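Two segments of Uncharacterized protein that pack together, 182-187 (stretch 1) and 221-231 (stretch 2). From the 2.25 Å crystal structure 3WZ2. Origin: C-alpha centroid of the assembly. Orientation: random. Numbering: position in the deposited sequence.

Stretch 1 182-187: FGDRPD
Stretch 2 (221-231) QLRRMHEQMEE

Stretch 1 is an irregular segment that lies against a helix spanning 223-231 in stretch 2, which continues beyond E231, with 184-187 running roughly antiparallel to it. Successive i to i+4 hydrogen bonds define the helix, from H226 N to L222 O (2.9 Å) through E231 N to E227 O (3.0 Å). The register centres on P186 and H226, whose CA atoms are 6.4 Å apart, and the contact is small, burying 255 Å² in total.

H226 dominates the helical side. Its CA-to-CB bond points toward stretch 1, and with chi1 t (-172°) and chi2 -84° the imidazole lies along the backbone of 184-186. D184 C is 3.3 Å from H226 CE1, P186 N is 3.6 Å from H226 CD2, and R185 C lies over one ring face. R185 N approaches H226 NE2 at 3.4 Å, but the angle is too poor for a hydrogen bond. No direct hydrogen bond joins the stretches; instead, a water donates to G183 O (3.0 Å) and also hydrogen-bonds H226 NE2 (2.6 Å).

P186 (-59/136, C-gamma exo) supplies the apolar contacts. Its CD sits 4.3 Å from the H226 ring centroid, 29° off the normal, an off-centre CH-pi contact, while its CB meets L222 CB at 4.2 Å. P186 CG also rests 3.9 Å from L222 O. The L222 CA-to-CB bond points toward stretch 1, while chi1 between wells (-93°) and chi2 p (40°) leave its branches farther from the proline than its CB.

One turn beyond H226, E230 (m, m, chi3 62°) brings OE2 to 3.9 Å from G183 O and 4.2 Å from D184 CA, without a bond. G183 adopts 122/-9, where a CB would jam against the preceding carbonyl O. D184 (-148/25, chi1 p) and R185 (-155/157, chi1 p, chi2 t, chi3 -2°) direct their CA-to-CB bonds away, leaving mainly their backbone to face the imidazole. D187, chi1 t, is the N-cap of the helix that starts directly after it, its side chain capping a backbone N just past the stretch.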

# COMPACT_ATOMS: atom_id res chain seq x y z
N PHE B 182 18.43 -23.08 -20.31
CA PHE B 182 19.50 -22.14 -19.97
C PHE B 182 19.16 -21.42 -18.68
O PHE B 182 19.94 -21.39 -17.73
CB PHE B 182 19.68 -21.10 -21.08
CG PHE B 182 19.90 -21.70 -22.44
CD1 PHE B 182 18.83 -22.00 -23.29
CD2 PHE B 182 21.19 -21.95 -22.88
CE1 PHE B 182 19.04 -22.54 -24.56
CE2 PHE B 182 21.41 -22.49 -24.14
CZ PHE B 182 20.34 -22.78 -24.98
N GLY B 183 17.99 -20.81 -18.66
CA GLY B 183 17.55 -20.03 -17.50
C GLY B 183 17.23 -18.59 -17.81
O GLY B 183 16.68 -17.89 -16.97
N ASP B 184 17.54 -18.13 -19.01
CA ASP B 184 17.51 -16.69 -19.25
C ASP B 184 17.15 -16.35 -20.67
O ASP B 184 17.41 -15.26 -21.15
CB ASP B 184 18.82 -16.02 -18.77
CG ASP B 184 20.10 -16.72 -19.22
OD1 ASP B 184 21.17 -16.28 -18.74
OD2 ASP B 184 20.06 -17.68 -20.01
N ARG B 185 16.42 -17.26 -21.30
CA ARG B 185 15.83 -16.98 -22.59
C ARG B 185 14.61 -17.86 -22.82
O ARG B 185 14.52 -18.95 -22.27
CB ARG B 185 16.88 -17.14 -23.72
CG ARG B 185 17.33 -18.57 -24.05
CD ARG B 185 18.76 -18.74 -24.66
NE ARG B 185 19.52 -17.49 -24.88
CZ ARG B 185 19.49 -16.71 -25.96
NH1 ARG B 185 18.76 -17.02 -27.01
NH2 ARG B 185 20.24 -15.62 -26.00
N PRO B 186 13.71 -17.42 -23.70
CA PRO B 186 12.67 -18.34 -24.13
C PRO B 186 13.24 -19.58 -24.76
O PRO B 186 14.16 -19.49 -25.58
CB PRO B 186 11.85 -17.54 -25.16
CG PRO B 186 12.34 -16.13 -25.07
CD PRO B 186 13.75 -16.21 -24.55
N ASP B 187 12.69 -20.74 -24.40
CA ASP B 187 13.25 -22.02 -24.85
C ASP B 187 12.19 -22.97 -25.38
O ASP B 187 11.70 -23.86 -24.67
CB ASP B 187 14.09 -22.67 -23.75
CG ASP B 187 14.97 -23.81 -24.27
OD1 ASP B 187 14.74 -24.26 -25.44
OD2 ASP B 187 15.86 -24.24 -23.49
N GLN B 221 9.56 -13.85 -31.15
CA GLN B 221 8.31 -13.20 -30.73
C GLN B 221 8.12 -13.15 -29.20
O GLN B 221 7.32 -12.35 -28.73
CB GLN B 221 7.09 -13.80 -31.41
CG GLN B 221 6.88 -15.26 -31.11
CD GLN B 221 5.53 -15.78 -31.55
OE1 GLN B 221 4.49 -15.43 -30.97
NE2 GLN B 221 5.53 -16.63 -32.58
N LEU B 222 8.80 -13.99 -28.43
CA LEU B 222 8.56 -14.03 -27.00
C LEU B 222 9.67 -13.34 -26.25
O LEU B 222 9.64 -13.29 -25.03
CB LEU B 222 8.40 -15.48 -26.46
CG LEU B 222 7.10 -16.28 -26.27
CD1 LEU B 222 6.26 -15.95 -27.46
CD2 LEU B 222 6.99 -17.80 -26.00
N ARG B 223 10.65 -12.79 -26.96
CA ARG B 223 11.83 -12.23 -26.30
C ARG B 223 11.48 -11.02 -25.42
O ARG B 223 12.07 -10.84 -24.36
CB ARG B 223 12.94 -11.89 -27.31
CG ARG B 223 14.12 -11.12 -26.70
CD ARG B 223 15.20 -10.66 -27.71
NE ARG B 223 14.58 -10.14 -28.93
CZ ARG B 223 13.98 -8.95 -29.02
NH1 ARG B 223 13.91 -8.13 -27.97
NH2 ARG B 223 13.42 -8.56 -30.16
N ARG B 224 10.49 -10.23 -25.83
CA ARG B 224 10.03 -9.11 -25.01
C ARG B 224 9.30 -9.61 -23.75
O ARG B 224 9.65 -9.22 -22.65
CB ARG B 224 9.21 -8.06 -25.81
CG ARG B 224 7.71 -8.08 -25.59
CD ARG B 224 6.96 -6.87 -26.11
NE ARG B 224 5.89 -6.55 -25.13
CZ ARG B 224 5.11 -5.48 -25.17
NH1 ARG B 224 5.22 -4.61 -26.17
NH2 ARG B 224 4.20 -5.29 -24.22
N MET B 225 8.31 -10.48 -23.93
CA MET B 225 7.63 -11.16 -22.82
C MET B 225 8.59 -11.75 -21.80
O MET B 225 8.40 -11.61 -20.60
CB MET B 225 6.72 -12.26 -23.33
CG MET B 225 5.71 -12.70 -22.30
SD MET B 225 4.92 -14.26 -22.73
CE MET B 225 3.99 -14.58 -21.24
N HIS B 226 9.65 -12.39 -22.28
CA HIS B 226 10.61 -12.94 -21.36
C HIS B 226 11.28 -11.83 -20.55
O HIS B 226 11.54 -11.98 -19.35
CB HIS B 226 11.67 -13.77 -22.10
CG HIS B 226 12.58 -14.52 -21.20
ND1 HIS B 226 13.69 -13.95 -20.63
CD2 HIS B 226 12.53 -15.79 -20.73
CE1 HIS B 226 14.29 -14.83 -19.85
NE2 HIS B 226 13.60 -15.96 -19.89
N GLU B 227 11.61 -10.74 -21.25
CA GLU B 227 12.23 -9.56 -20.66
C GLU B 227 11.32 -8.92 -19.60
O GLU B 227 11.74 -8.71 -18.47
CB GLU B 227 12.50 -8.54 -21.78
CG GLU B 227 13.83 -7.86 -21.78
CD GLU B 227 14.97 -8.78 -21.39
OE1 GLU B 227 15.10 -9.84 -22.04
OE2 GLU B 227 15.72 -8.46 -20.43
N GLN B 228 10.09 -8.65 -20.00
CA GLN B 228 9.01 -8.25 -19.09
C GLN B 228 9.02 -9.11 -17.82
O GLN B 228 9.00 -8.60 -16.71
CB GLN B 228 7.64 -8.43 -19.76
CG GLN B 228 6.90 -7.22 -20.32
CD GLN B 228 7.75 -6.20 -21.08
OE1 GLN B 228 8.62 -5.58 -20.48
NE2 GLN B 228 7.47 -6.01 -22.38
N MET B 229 8.98 -10.43 -18.02
CA MET B 229 8.81 -11.37 -16.92
C MET B 229 9.97 -11.27 -15.95
O MET B 229 9.75 -11.25 -14.73
CB MET B 229 8.66 -12.81 -17.43
CG MET B 229 8.70 -13.86 -16.33
SD MET B 229 8.88 -15.56 -16.88
CE MET B 229 10.56 -15.59 -17.49
N GLU B 230 11.19 -11.21 -16.47
CA GLU B 230 12.39 -11.13 -15.62
C GLU B 230 12.43 -9.83 -14.81
O GLU B 230 12.80 -9.84 -13.64
CB GLU B 230 13.68 -11.25 -16.44
CG GLU B 230 13.88 -12.62 -17.09
CD GLU B 230 14.49 -13.66 -16.17
OE1 GLU B 230 13.89 -14.01 -15.12
OE2 GLU B 230 15.60 -14.12 -16.51
N GLU B 231 12.02 -8.74 -15.44
CA GLU B 231 11.90 -7.46 -14.73
C GLU B 231 10.92 -7.57 -13.55
O GLU B 231 11.29 -7.25 -12.41
CB GLU B 231 11.55 -6.30 -15.67
CG GLU B 231 12.81 -5.63 -16.18
CD GLU B 231 12.58 -4.27 -16.79
OE1 GLU B 231 12.58 -3.27 -16.04
OE2 GLU B 231 12.40 -4.20 -18.03
O HOH W 1 13.83 -17.44 -17.72